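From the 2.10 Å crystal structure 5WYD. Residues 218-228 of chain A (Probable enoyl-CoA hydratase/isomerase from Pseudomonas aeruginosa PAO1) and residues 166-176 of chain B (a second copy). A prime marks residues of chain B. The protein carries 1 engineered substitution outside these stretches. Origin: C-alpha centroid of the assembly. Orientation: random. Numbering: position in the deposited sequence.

Chain A 218-228: AIRTIKPLIQG
Chain B, residues 166-176: GEGWAKRMILC

Two helices from separate copies of the enoyl-CoA hydratase/isomerase pack nearly antiparallel, their axes 10.7 Å apart at closest approach and their N-to-C directions 156° apart. Helix 218-226 continues from earlier residues and is kinked at Pro224, whose nitrogen has no hydrogen to give to the preceding turn; Gln227 then leaves helical angles (-89/8). In chain B, Gly166′ (phi/psi 91/160) occupies the N-cap position, directly before the helix that starts at Glu167′. The register sets Ile219 beside Leu175′ (CA to CA 6.4 Å) and Ile226 beside Glu167′ (CA to CA 6.7 Å).

Apolar packing dominates the interface. Ile226 (chi1 m, chi2 t) points toward chain B as a knob in a hole formed by Glu167′, Lys171′, Ile174′ and Leu175′. Its CD1 lies 3.7 Å from Ile174′ CG2, 3.9 Å from Leu175′ CD1 and 3.8 Å from Lys171′ CG, so the aliphatic part of the lysine helps to line the pocket. One turn earlier, Ile222 (m, t) places CG2 3.4 Å from CD1 of Ile174′ (t, t), a tight contact, and 4.2 Å from Leu175′ CD1. Ile219 (m, m) starts sideways but brings CD1 to 4.1 Å from CG of Leu175′ (chi1 -88°, chi2 49°).

Polar bonding gathers at the end of the chain A helix. Lys171′, with chi1 m and the remaining angles t, extends so that NZ donates a hydrogen bond to Gln227 OE1 at 2.9 Å. Gln227 (m, t, chi3 150°) also receives a weak bond on OE1 from Lys223 NZ, 3.3 Å away, at the tip of a t, t, t, m side chain. The charge of Lys171′ is met within its own helix by a salt bridge from NZ to Glu167′ OE2 (3.5 Å), one turn back; Glu167′ adopts m, t with chi3 -151°.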

# COMPACT_ATOMS: atom_id res chain seq x y z
N ALA A 218 17.91 22.21 -1.57
CA ALA A 218 16.67 21.86 -2.22
C ALA A 218 16.81 20.52 -2.92
O ALA A 218 16.03 19.60 -2.66
CB ALA A 218 16.27 22.93 -3.22
N ILE A 219 17.91 20.35 -3.64
CA ILE A 219 18.08 19.15 -4.45
C ILE A 219 18.00 17.90 -3.58
O ILE A 219 17.25 16.97 -3.90
CB ILE A 219 19.41 19.21 -5.21
CG1 ILE A 219 19.46 20.40 -6.19
CG2 ILE A 219 19.70 17.84 -5.87
CD1 ILE A 219 18.44 20.37 -7.32
N ARG A 220 18.68 17.90 -2.43
CA ARG A 220 18.72 16.70 -1.59
C ARG A 220 17.34 16.32 -1.10
O ARG A 220 17.00 15.14 -1.02
CB ARG A 220 19.66 16.88 -0.41
CG ARG A 220 20.88 17.66 -0.70
CD ARG A 220 21.74 17.63 0.52
NE ARG A 220 22.57 18.81 0.64
CZ ARG A 220 23.77 18.95 0.12
NH1 ARG A 220 24.31 17.98 -0.62
NH2 ARG A 220 24.43 20.09 0.32
N THR A 221 16.57 17.30 -0.63
CA THR A 221 15.20 17.05 -0.18
C THR A 221 14.27 16.67 -1.32
O THR A 221 13.41 15.79 -1.16
CB THR A 221 14.69 18.28 0.54
OG1 THR A 221 14.32 19.28 -0.42
CG2 THR A 221 15.76 18.83 1.49
N ILE A 222 14.38 17.35 -2.47
CA ILE A 222 13.46 17.09 -3.56
C ILE A 222 13.62 15.68 -4.11
O ILE A 222 12.64 14.99 -4.38
CB ILE A 222 13.65 18.13 -4.67
CG1 ILE A 222 13.53 19.53 -4.10
CG2 ILE A 222 12.61 17.89 -5.72
CD1 ILE A 222 13.71 20.61 -5.13
N LYS A 223 14.86 15.21 -4.23
CA LYS A 223 15.08 13.93 -4.91
C LYS A 223 14.29 12.78 -4.30
O LYS A 223 13.71 12.00 -5.07
CB LYS A 223 16.57 13.59 -4.88
CG LYS A 223 16.94 12.29 -5.58
CD LYS A 223 18.43 12.02 -5.42
CE LYS A 223 18.90 10.79 -6.18
NZ LYS A 223 18.36 9.51 -5.67
N PRO A 224 14.19 12.64 -2.98
CA PRO A 224 13.37 11.56 -2.45
C PRO A 224 11.93 11.65 -2.90
O PRO A 224 11.31 10.61 -3.18
CB PRO A 224 13.52 11.74 -0.93
CG PRO A 224 14.87 12.32 -0.78
CD PRO A 224 15.10 13.19 -1.96
N LEU A 225 11.39 12.86 -3.02
CA LEU A 225 9.98 13.00 -3.40
C LEU A 225 9.71 12.37 -4.75
O LEU A 225 8.77 11.58 -4.90
CB LEU A 225 9.61 14.47 -3.44
CG LEU A 225 9.61 15.11 -2.07
CD1 LEU A 225 9.17 16.58 -2.15
CD2 LEU A 225 8.71 14.28 -1.14
N ILE A 226 10.58 12.64 -5.72
CA ILE A 226 10.38 12.05 -7.04
C ILE A 226 10.36 10.55 -6.92
O ILE A 226 9.52 9.88 -7.51
CB ILE A 226 11.48 12.51 -8.00
CG1 ILE A 226 11.47 14.05 -8.11
CG2 ILE A 226 11.33 11.79 -9.35
CD1 ILE A 226 12.54 14.62 -8.98
N GLN A 227 11.21 10.01 -6.06
CA GLN A 227 11.31 8.58 -5.90
C GLN A 227 10.34 8.04 -4.86
O GLN A 227 10.40 6.86 -4.53
CB GLN A 227 12.73 8.20 -5.51
CG GLN A 227 13.72 8.61 -6.53
CD GLN A 227 15.13 8.14 -6.21
OE1 GLN A 227 15.92 7.90 -7.11
NE2 GLN A 227 15.42 7.96 -4.94
N GLY A 228 9.44 8.89 -4.35
CA GLY A 228 8.49 8.43 -3.37
C GLY A 228 7.54 7.37 -3.90
O GLY A 228 7.14 6.47 -3.17
N GLY B 166 8.07 9.81 -16.53
CA GLY B 166 9.10 8.98 -15.92
C GLY B 166 10.03 9.78 -15.03
O GLY B 166 10.15 11.00 -15.13
N GLU B 167 10.71 9.07 -14.14
CA GLU B 167 11.60 9.74 -13.20
C GLU B 167 12.78 10.42 -13.88
O GLU B 167 13.16 11.54 -13.51
CB GLU B 167 12.12 8.73 -12.18
CG GLU B 167 11.04 8.17 -11.31
CD GLU B 167 11.61 7.35 -10.18
OE1 GLU B 167 10.94 6.41 -9.70
OE2 GLU B 167 12.76 7.64 -9.79
N GLY B 168 13.40 9.75 -14.85
CA GLY B 168 14.62 10.30 -15.43
C GLY B 168 14.41 11.66 -16.06
O GLY B 168 15.04 12.64 -15.66
N TRP B 169 13.43 11.75 -16.95
CA TRP B 169 13.14 13.02 -17.58
C TRP B 169 12.62 14.02 -16.56
O TRP B 169 12.99 15.20 -16.58
CB TRP B 169 12.18 12.77 -18.74
CG TRP B 169 12.91 12.63 -20.05
CD1 TRP B 169 13.10 11.50 -20.77
CD2 TRP B 169 13.51 13.69 -20.78
NE1 TRP B 169 13.81 11.78 -21.92
CE2 TRP B 169 14.07 13.12 -21.94
CE3 TRP B 169 13.66 15.05 -20.55
CZ2 TRP B 169 14.75 13.89 -22.88
CZ3 TRP B 169 14.32 15.81 -21.50
CH2 TRP B 169 14.85 15.23 -22.65
N ALA B 170 11.82 13.55 -15.60
CA ALA B 170 11.33 14.45 -14.56
C ALA B 170 12.48 15.09 -13.80
O ALA B 170 12.52 16.32 -13.63
CB ALA B 170 10.45 13.67 -13.58
N LYS B 171 13.49 14.29 -13.45
CA LYS B 171 14.60 14.79 -12.64
C LYS B 171 15.39 15.88 -13.37
O LYS B 171 15.78 16.88 -12.77
CB LYS B 171 15.49 13.61 -12.28
CG LYS B 171 14.78 12.68 -11.35
CD LYS B 171 15.63 11.49 -10.92
CE LYS B 171 14.91 10.57 -9.95
NZ LYS B 171 15.77 9.40 -9.63
N ARG B 172 15.63 15.69 -14.66
CA ARG B 172 16.40 16.70 -15.37
C ARG B 172 15.68 18.04 -15.36
O ARG B 172 16.27 19.06 -14.99
CB ARG B 172 16.68 16.19 -16.78
CG ARG B 172 17.73 16.96 -17.54
CD ARG B 172 18.26 16.11 -18.70
NE ARG B 172 18.74 16.91 -19.82
CZ ARG B 172 18.29 16.74 -21.06
NH1 ARG B 172 17.38 15.81 -21.29
NH2 ARG B 172 18.72 17.51 -22.05
N MET B 173 14.37 18.05 -15.64
CA MET B 173 13.67 19.32 -15.65
C MET B 173 13.75 19.97 -14.29
O MET B 173 14.18 21.11 -14.16
CB MET B 173 12.21 19.16 -16.03
CG MET B 173 11.97 18.55 -17.35
SD MET B 173 10.21 18.33 -17.56
CE MET B 173 9.68 20.03 -17.41
N ILE B 174 13.33 19.26 -13.26
CA ILE B 174 13.35 19.90 -11.96
C ILE B 174 14.77 19.99 -11.40
O ILE B 174 15.25 21.09 -11.12
CB ILE B 174 12.40 19.18 -11.01
CG1 ILE B 174 12.55 19.76 -9.63
CG2 ILE B 174 12.63 17.70 -11.01
CD1 ILE B 174 11.66 19.09 -8.71
N LEU B 175 15.47 18.86 -11.27
CA LEU B 175 16.81 18.90 -10.67
C LEU B 175 17.81 19.65 -11.53
O LEU B 175 18.65 20.36 -10.99
CB LEU B 175 17.31 17.49 -10.34
CG LEU B 175 16.93 16.95 -8.94
CD1 LEU B 175 15.49 17.10 -8.61
CD2 LEU B 175 17.34 15.49 -8.80
N CYS B 176 17.80 19.46 -12.84
CA CYS B 176 18.77 20.19 -13.65
C CYS B 176 18.24 21.52 -14.15
O CYS B 176 19.00 22.28 -14.76
CB CYS B 176 19.23 19.35 -14.84
SG CYS B 176 19.89 17.84 -14.27